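Local coordinates for protein putative transcriptional regulator (Streptomyces coelicolor A3, PDB 2PQQ) that probably binds cyclic AMP through the N-terminal domain present here and, as the full-length protein, probably binds DNA to regulate transcription, at the interface of chains A and B. Residues are numbered along the deposited sequence; one frame, centred on the assembly and turned at random. Chains: chain A/B, Putative transcriptional regulator.

Contact 1: the interface of chains A and B. Residues chain A 126-127, 129-130; chain B 86-87, 111, 129.
B:Asp87 OD1, a carboxylate oxygen, forms a loose salt bridge with the guanidinium nitrogen NE of A:Arg127 at 3.9 Å. The two side chains cross nearly at right angles and their flat ends stand 83° apart, an attraction of charges and not an in-plane grip. A:Arg127 reaches it with CG anti to the backbone N (chi1 -177°) and a bend further out at chi3. That bend also sets the guanidinium with one face toward the carbonyl oxygen of B:Phe86, which sits 4.1 Å above the centre of the plane.

B:Phe86 and B:Asp87 belong to the phosphate-binding cassette region of the CRP-type cyclic nucleotide-binding domain, and meet the partner's helix 120-139 in a probable dimer interface. A:Leu126 passes the B:Phe86 ring at an oblique angle. The leucine methyl CD2 stands over one ring face toward the rim, while A:Leu126 CB approaches B:Phe86 CD1 at 3.9 Å. A branched leucine suits this place because it can offer several carbons to one aromatic ring. One helical turn on, A:Ala130 is small enough to let the phenylalanine come close, its CB 3.7 Å from B:Phe86 CB. Next to it the two valines slide past each other in opposite directions, and the methyls A:Val129 CG1 and B:Val129 CG1 meet tightly at 3.3 Å.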
# COMPACT_ATOMS: atom_id res chain seq x y z
N LEU A 126 -6.90 -12.37 -16.67
CA LEU A 126 -7.71 -11.94 -15.53
C LEU A 126 -7.21 -12.54 -14.22
O LEU A 126 -7.16 -11.85 -13.19
CB LEU A 126 -9.19 -12.30 -15.76
CG LEU A 126 -9.95 -11.37 -16.72
CD1 LEU A 126 -11.26 -12.06 -17.17
CD2 LEU A 126 -10.23 -10.02 -16.06
N ARG A 127 -6.86 -13.83 -14.24
CA ARG A 127 -6.24 -14.50 -13.10
C ARG A 127 -5.01 -13.77 -12.63
O ARG A 127 -4.92 -13.43 -11.46
CB ARG A 127 -5.88 -15.95 -13.44
CG ARG A 127 -5.28 -16.75 -12.29
CD ARG A 127 -5.10 -18.24 -12.62
NE ARG A 127 -6.16 -19.06 -12.02
CZ ARG A 127 -7.23 -19.52 -12.68
NH1 ARG A 127 -7.38 -19.24 -13.97
NH2 ARG A 127 -8.13 -20.25 -12.05
N VAL A 129 -3.76 -10.67 -13.18
CA VAL A 129 -4.02 -9.33 -12.65
C VAL A 129 -4.76 -9.40 -11.30
O VAL A 129 -4.40 -8.67 -10.35
CB VAL A 129 -4.76 -8.44 -13.70
CG1 VAL A 129 -5.11 -7.09 -13.10
CG2 VAL A 129 -3.88 -8.23 -14.91
N ALA A 130 -5.76 -10.27 -11.19
CA ALA A 130 -6.52 -10.44 -9.93
C ALA A 130 -5.61 -10.88 -8.79
O ALA A 130 -5.80 -10.45 -7.64
CB ALA A 130 -7.64 -11.45 -10.09
N PHE B 86 -12.17 -14.47 -10.56
CA PHE B 86 -11.04 -14.55 -11.50
C PHE B 86 -9.96 -15.44 -10.96
O PHE B 86 -9.25 -16.09 -11.71
CB PHE B 86 -10.47 -13.15 -11.77
CG PHE B 86 -11.52 -12.16 -12.22
CD1 PHE B 86 -12.24 -12.38 -13.39
CD2 PHE B 86 -11.78 -11.01 -11.48
CE1 PHE B 86 -13.20 -11.48 -13.82
CE2 PHE B 86 -12.76 -10.11 -11.90
CZ PHE B 86 -13.46 -10.34 -13.06
N ASP B 87 -9.83 -15.47 -9.64
CA ASP B 87 -8.77 -16.24 -9.01
C ASP B 87 -9.27 -16.88 -7.70
O ASP B 87 -9.03 -16.36 -6.60
CB ASP B 87 -7.56 -15.34 -8.78
CG ASP B 87 -6.37 -16.08 -8.17
OD1 ASP B 87 -6.07 -17.21 -8.60
OD2 ASP B 87 -5.73 -15.49 -7.26
N LEU B 111 -17.33 -18.27 -15.96
CA LEU B 111 -16.60 -17.16 -16.56
C LEU B 111 -16.21 -17.41 -18.04
O LEU B 111 -16.62 -16.67 -18.94
CB LEU B 111 -15.38 -16.79 -15.70
CG LEU B 111 -14.60 -15.55 -16.16
CD1 LEU B 111 -15.48 -14.30 -16.11
CD2 LEU B 111 -13.37 -15.40 -15.30
N VAL B 129 -10.19 -4.25 -13.66
CA VAL B 129 -9.26 -4.79 -12.69
C VAL B 129 -7.88 -4.11 -12.75
O VAL B 129 -7.26 -3.88 -11.71
CB VAL B 129 -9.16 -6.33 -12.79
CG1 VAL B 129 -8.17 -6.88 -11.78
CG2 VAL B 129 -10.54 -6.95 -12.53

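Contact 2: the interface of chains A and B. Residues chain A 112, 115, 119, 122-123, 126; chain B 112, 115, 119, 122-123, 126.
A:Gln112 lies across B:Pro119 and B:Thr123 at about a right angle to both, its chain bent at chi2 so that the amide turns toward the start of the partner's long helix. Its NE2 donates to the carbonyl oxygen of B:Pro119 at 2.8 Å. The donor stands above the carbonyl plane, 64° out of it, and the bond is bent. The placement of this amide is doubtful in detail, because its OE1 clashes with the proline ring and NE2 crowds the B:Thr123 methyl. In the twin contact B:Gln112 crosses A:Thr123 obliquely, and the bonds are weak: NE2 to the A:Pro119 carbonyl oxygen at 3.0 Å, and A:Thr123 OG1 to the glutamine OE1. The long, flexible amide of B:Gln112 suits this place, serving a carbonyl and a hydroxyl together, though weakly.

Between these polar ends the core is aliphatic. A:Leu126 and B:Leu115 reach toward each other tip to tip, CD1 to CD1 at 3.8 Å. The two Leu126 side chains pass obliquely, with A:Leu126 CD2 3.8 Å from B:Leu126 CG. At the centre A:Ala122 CB faces B:Ala122 CB at 3.6 Å, side chains short enough to bring the helices close. A:Leu115 CD1 rests against B:Ala122 CB, 3.9 Å away. The patch ties helix 111-117 of each chain to the partner's long helix, and so probably helps to fix how the two domains sit in a CRP-type dimer.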
# COMPACT_ATOMS: atom_id res chain seq x y z
N GLN A 112 -7.69 -7.86 -28.41
CA GLN A 112 -8.91 -8.50 -28.90
C GLN A 112 -8.68 -9.62 -29.93
O GLN A 112 -9.29 -10.69 -29.81
CB GLN A 112 -9.90 -7.46 -29.48
CG GLN A 112 -11.30 -7.96 -29.38
CD GLN A 112 -11.55 -8.58 -28.02
OE1 GLN A 112 -11.73 -9.79 -27.89
NE2 GLN A 112 -11.53 -7.77 -26.99
N LEU A 115 -7.35 -12.62 -27.95
CA LEU A 115 -8.44 -13.27 -27.19
C LEU A 115 -9.44 -14.01 -28.09
O LEU A 115 -9.93 -15.06 -27.70
CB LEU A 115 -9.18 -12.28 -26.29
CG LEU A 115 -8.34 -11.42 -25.33
CD1 LEU A 115 -9.28 -10.64 -24.36
CD2 LEU A 115 -7.30 -12.24 -24.56
N PRO A 119 -9.41 -17.96 -26.49
CA PRO A 119 -10.29 -17.40 -25.47
C PRO A 119 -9.85 -17.69 -24.04
O PRO A 119 -10.22 -16.94 -23.13
CB PRO A 119 -11.64 -18.08 -25.77
CG PRO A 119 -11.50 -18.69 -27.12
CD PRO A 119 -10.06 -19.04 -27.26
N ALA A 122 -8.01 -14.84 -21.90
CA ALA A 122 -8.73 -13.81 -21.14
C ALA A 122 -8.80 -14.20 -19.68
O ALA A 122 -8.48 -13.41 -18.80
CB ALA A 122 -10.17 -13.57 -21.71
N THR A 123 -9.18 -15.45 -19.44
CA THR A 123 -9.22 -16.03 -18.13
C THR A 123 -7.85 -16.03 -17.44
O THR A 123 -7.74 -15.69 -16.26
CB THR A 123 -9.80 -17.45 -18.25
OG1 THR A 123 -11.13 -17.32 -18.75
CG2 THR A 123 -9.85 -18.14 -16.91
N LEU A 126 -6.90 -12.37 -16.67
CA LEU A 126 -7.71 -11.94 -15.53
C LEU A 126 -7.21 -12.54 -14.22
O LEU A 126 -7.16 -11.85 -13.19
CB LEU A 126 -9.19 -12.30 -15.76
CG LEU A 126 -9.95 -11.37 -16.72
CD1 LEU A 126 -11.26 -12.06 -17.17
CD2 LEU A 126 -10.23 -10.02 -16.06
N GLN B 112 -15.43 -18.46 -18.27
CA GLN B 112 -15.04 -18.86 -19.63
C GLN B 112 -16.23 -18.98 -20.63
O GLN B 112 -16.14 -18.43 -21.74
CB GLN B 112 -14.26 -20.18 -19.60
CG GLN B 112 -13.55 -20.49 -20.89
CD GLN B 112 -12.25 -19.75 -21.00
OE1 GLN B 112 -11.25 -20.13 -20.38
NE2 GLN B 112 -12.26 -18.67 -21.77
N LEU B 115 -17.37 -15.53 -21.39
CA LEU B 115 -16.34 -14.80 -22.15
C LEU B 115 -15.99 -15.37 -23.54
O LEU B 115 -15.51 -14.62 -24.41
CB LEU B 115 -15.06 -14.66 -21.33
CG LEU B 115 -15.06 -13.88 -20.02
CD1 LEU B 115 -13.63 -13.74 -19.59
CD2 LEU B 115 -15.73 -12.52 -20.14
N PRO B 119 -15.58 -11.48 -26.19
CA PRO B 119 -14.26 -10.98 -25.85
C PRO B 119 -14.25 -9.45 -25.71
O PRO B 119 -13.29 -8.88 -25.18
CB PRO B 119 -13.39 -11.47 -27.01
CG PRO B 119 -14.34 -12.20 -27.98
CD PRO B 119 -15.70 -11.73 -27.63
N ALA B 122 -14.42 -9.36 -21.98
CA ALA B 122 -13.15 -9.72 -21.36
C ALA B 122 -12.21 -8.51 -21.27
O ALA B 122 -11.49 -8.35 -20.29
CB ALA B 122 -12.48 -10.84 -22.13
N THR B 123 -12.25 -7.65 -22.28
CA THR B 123 -11.37 -6.50 -22.29
C THR B 123 -11.88 -5.45 -21.31
O THR B 123 -11.08 -4.73 -20.71
CB THR B 123 -11.14 -5.92 -23.71
OG1 THR B 123 -12.39 -5.81 -24.39
CG2 THR B 123 -10.22 -6.83 -24.52
N LEU B 126 -10.85 -6.73 -17.89
CA LEU B 126 -9.41 -6.49 -17.76
C LEU B 126 -9.10 -5.02 -17.48
O LEU B 126 -8.29 -4.72 -16.62
CB LEU B 126 -8.64 -7.01 -18.96
CG LEU B 126 -8.37 -8.52 -18.99
CD1 LEU B 126 -8.14 -9.00 -20.40
CD2 LEU B 126 -7.17 -8.88 -18.10

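Contact 3: the interface of chains A and B. Residues chain A 133, 136-137, 140; chain B 132-133, 136, 140.
A:Leu133 pushes its methyl CD1 against helix 119-139 of chain B, 3.7 Å from B:Leu133 CA and 3.6 Å from B:Thr136 CG2. Its other branch, CD2, lies against B:Arg132 CB at 3.7 Å and extends over one face of that guanidinium, toward the rim. One branch thus meets the partner's backbone and the other the arginine's chain and guanidinium face, which suits a forked aliphatic side chain. A turn further on the two threonines cross at a slant, and A:Thr136 CG2 presses on B:Thr136 CB at 3.3 Å, tighter than ordinary contact. The same methyl lies 3.4 Å from the selenium of B:Met140, a selenomethionine whose side chain runs past A:Thr136 in the opposite direction.

Behind these contacts, B:Thr136 is fixed by its own helix. Its OG1 sits between the backbone N and the carbonyl carbon (chi1 61°), where it donates to the B:Leu133 carbonyl oxygen at 2.6 Å. The hydroxyl is thus bonded within its own chain, and the methyl CG2 is turned toward A:Leu133. Further out, A:Asn137 OD1 lies near B:Arg132 NH2 at 3.5 Å, without a hydrogen bond. The alternating three- and four-residue spacing of Leu126, Val129, Leu133, Thr136 and Met140 is that of a coiled coil, and this stretch probably carries the dimer helices toward the DNA-binding domain absent from this fragment.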
# COMPACT_ATOMS: atom_id res chain seq x y z
N LEU A 133 -3.54 -7.85 -7.49
CA LEU A 133 -4.45 -6.93 -6.82
C LEU A 133 -4.86 -7.51 -5.46
O LEU A 133 -5.02 -6.78 -4.46
CB LEU A 133 -5.65 -6.63 -7.72
CG LEU A 133 -6.65 -5.57 -7.24
CD1 LEU A 133 -6.01 -4.21 -7.12
CD2 LEU A 133 -7.85 -5.53 -8.17
N THR A 136 -1.61 -7.19 -3.07
CA THR A 136 -1.58 -5.78 -2.68
C THR A 136 -2.59 -5.50 -1.57
O THR A 136 -2.22 -5.05 -0.50
CB THR A 136 -1.85 -4.82 -3.85
OG1 THR A 136 -0.68 -4.70 -4.68
CG2 THR A 136 -2.23 -3.43 -3.32
N ASN A 137 -3.86 -5.78 -1.82
CA ASN A 137 -4.90 -5.43 -0.86
C ASN A 137 -4.95 -6.34 0.37
O ASN A 137 -5.10 -5.85 1.49
CB ASN A 137 -6.26 -5.27 -1.56
CG ASN A 137 -6.35 -3.99 -2.41
OD1 ASN A 137 -6.85 -4.01 -3.55
ND2 ASN A 137 -5.87 -2.86 -1.86
N MSE A 140 -1.25 -8.01 2.21
CA MSE A 140 -0.69 -6.81 2.82
C MSE A 140 -1.57 -6.32 3.98
O MSE A 140 -2.79 -6.29 3.88
CB MSE A 140 -0.54 -5.72 1.74
CG MSE A 140 -0.44 -4.30 2.25
SE MSE A 140 -2.13 -3.31 2.42
CE MSE A 140 -2.22 -2.41 0.69
N ARG B 132 -7.82 -0.67 -11.02
CA ARG B 132 -7.64 -0.88 -9.58
C ARG B 132 -6.18 -1.16 -9.20
O ARG B 132 -5.64 -0.53 -8.29
CB ARG B 132 -8.56 -1.98 -9.07
CG ARG B 132 -10.04 -1.58 -9.02
CD ARG B 132 -10.87 -2.53 -8.18
NE ARG B 132 -10.27 -2.76 -6.86
CZ ARG B 132 -10.79 -3.55 -5.92
NH1 ARG B 132 -11.94 -4.18 -6.14
NH2 ARG B 132 -10.16 -3.71 -4.76
N LEU B 133 -5.55 -2.10 -9.91
CA LEU B 133 -4.13 -2.43 -9.70
C LEU B 133 -3.22 -1.23 -9.87
O LEU B 133 -2.26 -1.04 -9.11
CB LEU B 133 -3.70 -3.56 -10.63
CG LEU B 133 -2.35 -4.21 -10.30
CD1 LEU B 133 -2.24 -4.57 -8.82
CD2 LEU B 133 -2.12 -5.42 -11.18
N THR B 136 -3.33 1.00 -6.74
CA THR B 136 -2.75 0.31 -5.59
C THR B 136 -1.22 0.40 -5.53
O THR B 136 -0.69 1.02 -4.60
CB THR B 136 -3.12 -1.19 -5.51
OG1 THR B 136 -2.65 -1.86 -6.68
CG2 THR B 136 -4.63 -1.40 -5.33
N MSE B 140 1.00 2.13 -3.16
CA MSE B 140 1.89 1.16 -2.55
C MSE B 140 3.27 1.12 -3.23
O MSE B 140 4.25 1.68 -2.74
CB MSE B 140 1.21 -0.20 -2.61
CG MSE B 140 2.12 -1.35 -2.86
SE MSE B 140 1.10 -2.97 -2.82
CE MSE B 140 0.29 -2.84 -1.06

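Contact 4: the interface of chains A and B. Residues chain A 84, 87-89; chain B 130, 134.
B:Arg134 leaves its helix with CG anti to the backbone N (chi1 -177°), runs on extended, then bends at chi3 (-83°) to bring its guanidinium against A:Asp87, whose CG is likewise anti to its own N. In this CRP-type cyclic nucleotide-binding domain, A:Ser84 to A:Gly89 belong to the phosphate-binding cassette, here met by the long helix of the other chain. The carboxylate OD2 of A:Asp87 forms a loose salt bridge with B:Arg134 NE at 3.8 Å. It lies 3.6 Å above one face of the guanidinium, toward the rim, and the two planes are 43° apart.

The backbone O of A:Asp87 stands over the same face as OD2, 2.7 Å from B:Arg134 NH2, where no N-H points and no hydrogen bond is made; so close an approach is probably imprecise. At the guanidinium's edge, in its plane, lies the backbone N of A:Ser84, and A:Ser84 CA comes within 3.5 Å of B:Arg134 NH2. Arginine suits this place because its long chain spans from helix to loop. One turn back along the helix, B:Ala130 CB lies 4.3 Å from A:Asp87 CB, a small residue leaving room for the aspartate.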
# COMPACT_ATOMS: atom_id res chain seq x y z
N SER A 84 -0.84 -0.45 -19.05
CA SER A 84 -1.30 0.34 -20.20
C SER A 84 -1.81 -0.53 -21.34
O SER A 84 -2.60 -0.07 -22.14
CB SER A 84 -0.21 1.32 -20.67
OG SER A 84 0.69 0.68 -21.53
N ASP A 87 -5.37 -0.76 -19.65
CA ASP A 87 -5.97 0.50 -19.27
C ASP A 87 -5.11 1.64 -19.84
O ASP A 87 -4.36 2.26 -19.10
CB ASP A 87 -6.07 0.57 -17.74
CG ASP A 87 -6.83 1.79 -17.25
OD1 ASP A 87 -7.76 2.26 -17.94
OD2 ASP A 87 -6.50 2.28 -16.14
N PRO A 88 -5.20 1.89 -21.16
CA PRO A 88 -4.49 2.99 -21.80
C PRO A 88 -4.69 4.32 -21.06
O PRO A 88 -5.79 4.61 -20.60
CB PRO A 88 -5.14 3.07 -23.19
CG PRO A 88 -5.54 1.64 -23.47
CD PRO A 88 -6.02 1.13 -22.14
N GLY A 89 -3.63 5.11 -20.95
CA GLY A 89 -3.70 6.39 -20.26
C GLY A 89 -2.35 7.07 -20.39
O GLY A 89 -1.42 6.48 -20.90
N ALA B 130 -7.41 -3.80 -13.97
CA ALA B 130 -6.13 -3.10 -14.15
C ALA B 130 -6.14 -1.65 -13.63
O ALA B 130 -5.14 -1.20 -13.07
CB ALA B 130 -5.68 -3.13 -15.60
N ARG B 134 -3.52 -0.42 -10.89
CA ARG B 134 -2.79 0.79 -11.19
C ARG B 134 -2.66 1.65 -9.93
O ARG B 134 -1.55 1.89 -9.46
CB ARG B 134 -3.48 1.55 -12.33
CG ARG B 134 -2.80 2.81 -12.82
CD ARG B 134 -3.40 3.31 -14.14
NE ARG B 134 -2.83 2.61 -15.30
CZ ARG B 134 -2.78 3.10 -16.53
NH1 ARG B 134 -3.29 4.31 -16.81
NH2 ARG B 134 -2.22 2.39 -17.51

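The long C-terminal helix, 120-139 in chain A and 119-139 in chain B, runs through all four contacts as the spine of the probable dimer. Contact 2, at its start, and contact 3, at its end, are about 21 Å apart between the centres of their C-alpha atoms. Contact 1 lies between, about 10 Å from contact 2, with which it shares A:Leu126, and 14 Å from contact 3. Contact 4 lies 14 to 16 Å from the others. Asp87 and Ala130 serve both contact 1 and contact 4, from opposite chains, making these largely symmetry-related versions of one loop-to-helix meeting, a possible route for a cyclic nucleotide signal.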